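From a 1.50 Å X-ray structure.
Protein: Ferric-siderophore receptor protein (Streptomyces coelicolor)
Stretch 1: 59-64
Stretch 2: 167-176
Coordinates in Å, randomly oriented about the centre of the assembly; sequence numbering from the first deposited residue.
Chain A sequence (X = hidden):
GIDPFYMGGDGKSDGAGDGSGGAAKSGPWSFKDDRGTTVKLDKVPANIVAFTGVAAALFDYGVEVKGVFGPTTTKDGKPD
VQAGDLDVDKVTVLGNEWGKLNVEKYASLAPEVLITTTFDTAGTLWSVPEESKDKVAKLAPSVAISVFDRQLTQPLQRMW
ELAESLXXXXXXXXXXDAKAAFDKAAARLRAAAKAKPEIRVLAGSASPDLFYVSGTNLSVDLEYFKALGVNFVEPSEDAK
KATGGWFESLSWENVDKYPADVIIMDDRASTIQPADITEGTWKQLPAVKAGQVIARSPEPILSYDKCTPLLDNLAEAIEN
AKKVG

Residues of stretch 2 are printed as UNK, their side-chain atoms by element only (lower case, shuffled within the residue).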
ATOM      1  N   PHE A  59      10.523   1.301   9.794  1.00 13.83           N
ATOM      2  CA  PHE A  59      10.691   0.498  11.007  1.00 13.63           C
ATOM      3  C   PHE A  59      11.340  -0.871  10.689  1.00 15.07           C
ATOM      4  O   PHE A  59      12.210  -1.360  11.489  1.00 16.51           O
ATOM      5  CB  PHE A  59       9.328   0.278  11.653  1.00 15.76           C
ATOM      6  CG  PHE A  59       9.413  -0.490  12.951  1.00 15.54           C
ATOM      7  CD1 PHE A  59       9.658   0.183  14.161  1.00 20.92           C
ATOM      8  CD2 PHE A  59       9.288  -1.872  12.959  1.00 17.99           C
ATOM      9  CE1 PHE A  59       9.773  -0.530  15.320  1.00 20.95           C
ATOM     10  CE2 PHE A  59       9.423  -2.621  14.172  1.00 21.57           C
ATOM     11  CZ  PHE A  59       9.651  -1.900  15.358  1.00 20.63           C
ATOM     12  N   ASP A  60      10.912  -1.517   9.597  1.00 14.79           N
ATOM     13  CA  ASP A  60      11.480  -2.835   9.279  1.00 14.74           C
ATOM     14  C   ASP A  60      12.970  -2.792   8.867  1.00 17.08           C
ATOM     15  O   ASP A  60      13.645  -3.851   8.780  1.00 18.48           O
ATOM     16  CB  ASP A  60      10.656  -3.420   8.123  1.00 14.24           C
ATOM     17  CG  ASP A  60       9.351  -3.946   8.576  1.00 15.33           C
ATOM     18  OD1 ASP A  60       9.032  -4.002   9.771  1.00 13.83           O
ATOM     19  OD2 ASP A  60       8.555  -4.345   7.701  1.00 13.88           O
ATOM     20  N   TYR A  61      13.443  -1.583   8.553  1.00 16.09           N
ATOM     21  CA  TYR A  61      14.890  -1.362   8.327  1.00 17.92           C
ATOM     22  C   TYR A  61      15.554  -0.709   9.510  1.00 19.66           C
ATOM     23  O   TYR A  61      16.647  -0.239   9.355  1.00 22.43           O
ATOM     24  CB  TYR A  61      15.009  -0.456   7.121  1.00 18.52           C
ATOM     25  CG  TYR A  61      14.454  -1.122   5.884  1.00 15.81           C
ATOM     26  CD1 TYR A  61      14.888  -2.410   5.514  1.00 19.32           C
ATOM     27  CD2 TYR A  61      13.476  -0.507   5.069  1.00 14.15           C
ATOM     28  CE1 TYR A  61      14.392  -3.064   4.373  1.00 22.69           C
ATOM     29  CE2 TYR A  61      12.998  -1.184   3.897  1.00 13.32           C
ATOM     30  CZ  TYR A  61      13.487  -2.470   3.568  1.00 16.47           C
ATOM     31  OH  TYR A  61      12.939  -3.106   2.457  1.00 16.07           O
ATOM     32  N   GLY A  62      14.883  -0.664  10.661  1.00 19.16           N
ATOM     33  CA  GLY A  62      15.459  -0.136  11.887  1.00 20.14           C
ATOM     34  C   GLY A  62      15.653   1.346  11.898  1.00 19.68           C
ATOM     35  O   GLY A  62      16.492   1.824  12.702  1.00 20.50           O
ATOM     36  N   VAL A  63      14.821   2.070  11.128  1.00 17.92           N
ATOM     37  CA  VAL A  63      14.858   3.546  11.162  1.00 17.51           C
ATOM     38  C   VAL A  63      13.627   4.015  11.913  1.00 18.24           C
ATOM     39  O   VAL A  63      12.530   3.734  11.487  1.00 19.77           O
ATOM     40  CB  VAL A  63      14.905   4.054   9.751  1.00 16.64           C
ATOM     41  CG1 VAL A  63      14.589   5.595   9.631  1.00 17.53           C
ATOM     42  CG2 VAL A  63      16.295   3.677   9.120  1.00 17.22           C
ATOM     43  N   GLU A  64      13.853   4.699  13.038  1.00 20.37           N
ATOM     44  CA  GLU A  64      12.738   5.170  13.840  1.00 20.97           C
ATOM     45  C   GLU A  64      12.215   6.490  13.336  1.00 18.08           C
ATOM     46  O   GLU A  64      12.960   7.334  12.856  1.00 18.85           O
ATOM     47  CB  GLU A  64      13.200   5.344  15.297  1.00 24.11           C
ATOM     48  CG  GLU A  64      12.469   6.363  16.204  1.00 31.43           C
ATOM     49  CD  GLU A  64      13.218   6.698  17.560  1.00 38.58           C
ATOM     50  OE1 GLU A  64      14.283   6.088  17.853  1.00 42.35           O
ATOM     51  OE2 GLU A  64      12.744   7.601  18.317  1.00 38.56           O
ATOM     52  N   UNK A 167      20.460   5.581   7.853  1.00 26.55           N
ATOM     53  CA  UNK A 167      21.177   4.881   8.918  1.00 29.05           C
ATOM     54  C   UNK A 167      20.855   3.424   9.100  1.00 31.62           C
ATOM     55  O   UNK A 167      21.369   2.783  10.045  1.00 34.45           O
ATOM     56  N   UNK A 168      20.062   2.862   8.189  1.00 28.63           N
ATOM     57  CA  UNK A 168      19.773   1.421   8.264  1.00 30.66           C
ATOM     58  C   UNK A 168      21.016   0.566   7.904  1.00 36.66           C
ATOM     59  O   UNK A 168      21.979   1.066   7.349  1.00 39.78           O
ATOM     60  c   UNK A 168      18.630   1.096   7.374  1.00 27.95           C
ATOM     61  N   UNK A 169      21.018  -0.689   8.284  1.00 40.90           N
ATOM     62  CA  UNK A 169      22.113  -1.551   7.789  1.00 47.40           C
ATOM     63  C   UNK A 169      21.412  -2.396   6.723  1.00 48.78           C
ATOM     64  O   UNK A 169      20.660  -3.340   7.039  1.00 47.75           O
ATOM     65  c   UNK A 169      22.723  -2.428   8.896  1.00 50.59           C
ATOM     66  o   UNK A 169      23.398  -0.390  10.083  1.00 61.53           O
ATOM     67  c   UNK A 169      23.196  -1.644  10.142  1.00 55.62           C
ATOM     68  o   UNK A 169      23.370  -2.320  11.206  1.00 60.70           O
ATOM     69  N   UNK A 170      21.641  -2.058   5.453  1.00 44.06           N
ATOM     70  CA  UNK A 170      20.961  -2.771   4.338  1.00 44.41           C
ATOM     71  C   UNK A 170      21.628  -4.124   3.981  1.00 43.99           C
ATOM     72  O   UNK A 170      21.077  -4.989   3.255  1.00 42.39           O
ATOM     73  c   UNK A 170      17.198   0.084   3.923  1.00 61.04           C
ATOM     74  c   UNK A 170      19.774  -0.747   3.401  1.00 49.20           C
ATOM     75  s   UNK A 170      18.175  -1.377   4.024  1.00 59.61           S
ATOM     76  c   UNK A 170      20.798  -1.838   3.139  1.00 45.83           C
ATOM     77  N   UNK A 171      22.820  -4.318   4.522  1.00 44.16           N
ATOM     78  CA  UNK A 171      23.441  -5.613   4.410  1.00 43.67           C
ATOM     79  C   UNK A 171      23.258  -6.437   5.697  1.00 42.02           C
ATOM     80  O   UNK A 171      23.833  -7.523   5.812  1.00 42.10           O
ATOM     81  c   UNK A 171      27.731  -5.389   2.770  1.00 48.00           C
ATOM     82  c   UNK A 171      25.131  -5.088   2.500  1.00 46.49           C
ATOM     83  n   UNK A 171      28.680  -4.548   3.549  1.00 38.45           N
ATOM     84  c   UNK A 171      26.582  -4.483   2.266  1.00 48.07           C
ATOM     85  c   UNK A 171      24.896  -5.475   3.988  1.00 45.24           C
ATOM     86  N   UNK A 172      22.368  -5.961   6.596  1.00 40.35           N
ATOM     87  CA  UNK A 172      21.966  -6.719   7.788  1.00 39.12           C
ATOM     88  C   UNK A 172      21.291  -8.009   7.384  1.00 38.20           C
ATOM     89  O   UNK A 172      20.422  -7.995   6.509  1.00 37.25           O
ATOM     90  c   UNK A 172      21.006  -5.910   8.627  1.00 39.38           C
ATOM     91  N   UNK A 173      21.647  -9.101   8.042  1.00 36.04           N
ATOM     92  CA  UNK A 173      20.990 -10.355   7.748  1.00 35.18           C
ATOM     93  C   UNK A 173      19.459 -10.237   7.796  1.00 31.94           C
ATOM     94  O   UNK A 173      18.833 -10.845   6.898  1.00 30.90           O
ATOM     95  c   UNK A 173      21.352 -12.844   8.032  1.00 42.40           C
ATOM     96  c   UNK A 173      21.027 -15.262   8.640  1.00 51.74           C
ATOM     97  n   UNK A 173      22.312 -15.876   9.170  1.00 57.39           N
ATOM     98  c   UNK A 173      20.939 -13.840   9.113  1.00 49.70           C
ATOM     99  c   UNK A 173      21.533 -11.484   8.632  1.00 35.88           C
ATOM    100  N   UNK A 174      18.854  -9.482   8.744  1.00 30.34           N
ATOM    101  CA  UNK A 174      17.370  -9.294   8.770  1.00 29.64           C
ATOM    102  C   UNK A 174      16.870  -8.817   7.366  1.00 27.43           C
ATOM    103  O   UNK A 174      15.934  -9.378   6.786  1.00 27.20           O
ATOM    104  c   UNK A 174      14.990  -7.151  11.084  1.00 35.01           C
ATOM    105  c   UNK A 174      16.952  -8.260   9.850  1.00 27.91           C
ATOM    106  c   UNK A 174      15.387  -8.022   9.912  1.00 31.27           C
ATOM    107  n   UNK A 174      12.573  -6.613  10.860  1.00 37.26           N
ATOM    108  c   UNK A 174      13.547  -7.468  11.535  1.00 42.79           C
ATOM    109  N   UNK A 175      17.538  -7.814   6.806  1.00 26.87           N
ATOM    110  CA  UNK A 175      17.213  -7.255   5.480  1.00 24.29           C
ATOM    111  C   UNK A 175      17.563  -8.125   4.238  1.00 23.75           C
ATOM    112  O   UNK A 175      16.748  -8.321   3.298  1.00 22.70           O
ATOM    113  c   UNK A 175      17.384  -4.856   6.455  1.00 26.74           C
ATOM    114  c   UNK A 175      17.871  -5.853   5.341  1.00 24.63           C
ATOM    115  c   UNK A 175      17.660  -5.289   3.973  1.00 25.07           C
ATOM    116  N   UNK A 176      18.766  -8.646   4.126  1.00 25.19           N
ATOM    117  CA  UNK A 176      19.041  -9.522   2.957  1.00 25.75           C
ATOM    118  C   UNK A 176      18.225 -10.802   3.034  1.00 25.64           C
ATOM    119  O   UNK A 176      17.834 -11.301   1.972  1.00 22.91           O
ATOM    120  c   UNK A 176      21.243  -8.467   2.615  1.00 30.41           C
ATOM    121  o   UNK A 176      21.011 -10.418   4.001  1.00 31.95           O
ATOM    122  c   UNK A 176      20.530  -9.810   2.804  1.00 29.66           C
TER
HETATM  123  O   HOH W   1      10.019  -5.641  11.597  1.00 16.44           O

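Position 167 has no side-chain atoms. Its phi is 116°, and it is the first residue to leave helical angles after a helix, in a Schellman motif. A CB here would be jammed against the carbonyl O of the residue before. The residue is Gly167.

Position 168 carries a single carbon, a CB, which points toward stretch 1. It lies 3.1 Å from Tyr61 O, a tight approach for a methyl group. It is also 3.9 Å from Tyr61 CB and 3.9 Å from Val63 CG2. One carbon and nothing beyond it means Ala168. Its CA is 5.6 Å from the CA of Tyr61, so the two backbones run close here.

Position 169 has two carbons, the second carrying two oxygens. That is a short carboxylate. It makes no contact with stretch 1. Four atoms alone would also fit asparagine if one oxygen were nitrogen, but both are oxygen, so this is Asp169. It opens a type I turn.

Position 170 has an unbranched chain of two carbons, a sulfur and a last carbon. The CA-to-CB bond points sideways, but the chain end comes nearer to stretch 1 and reaches the ring of Tyr61. A thioether of this kind is Met170. Its CE is 3.6 Å from Tyr61 CG and sits over one face of the ring.

Position 171 has four carbons in a row ending in nitrogen. It is exposed and out of reach of stretch 1. This is Lys171.

Position 172 has one carbon and is also out of reach. It is Ala172. Its N donates to Asp169 O at 3.2 Å, closing the turn. It is also the N-cap of the helix that follows, and its O accepts from the N of position 176 at 3.0 Å.

Position 173 again has four carbons in a row and a terminal nitrogen. It is exposed and far from stretch 1. It is Lys173.

Position 174 has the same make-up, but points toward stretch 1. Its terminal nitrogen is 3.6 Å from Asp60 O. The residue is Lys174.

Position 175 has one carbon carrying two more, a branch at CB with no heteroatom. It points toward stretch 1 and meets the edge of the Tyr61 ring. It is Val175, with CG2 3.6 Å from Tyr61 CD1.

Position 176 has one carbon carrying an oxygen and a carbon. It is out of reach of stretch 1. It is Thr176.

The contact centres on Tyr61. Met170 CE makes a CH-pi contact, 3.8 Å from the ring centroid, while Val175 packs near the ring plane. Ala168 fits against Tyr61 and Val63. No direct hydrogen bond crosses the stretches. Asp60 OD1 and Lys174 NZ are 4.5 Å apart, too far for a salt bridge. Water 1 links them: it donates to Asp60 OD1 at 2.6 Å and accepts from Lys174 NZ at 2.8 Å. Apolar packing and this water bridge together join the stretches.

Stretch 2, residues 167-176: GADMKAKKVT
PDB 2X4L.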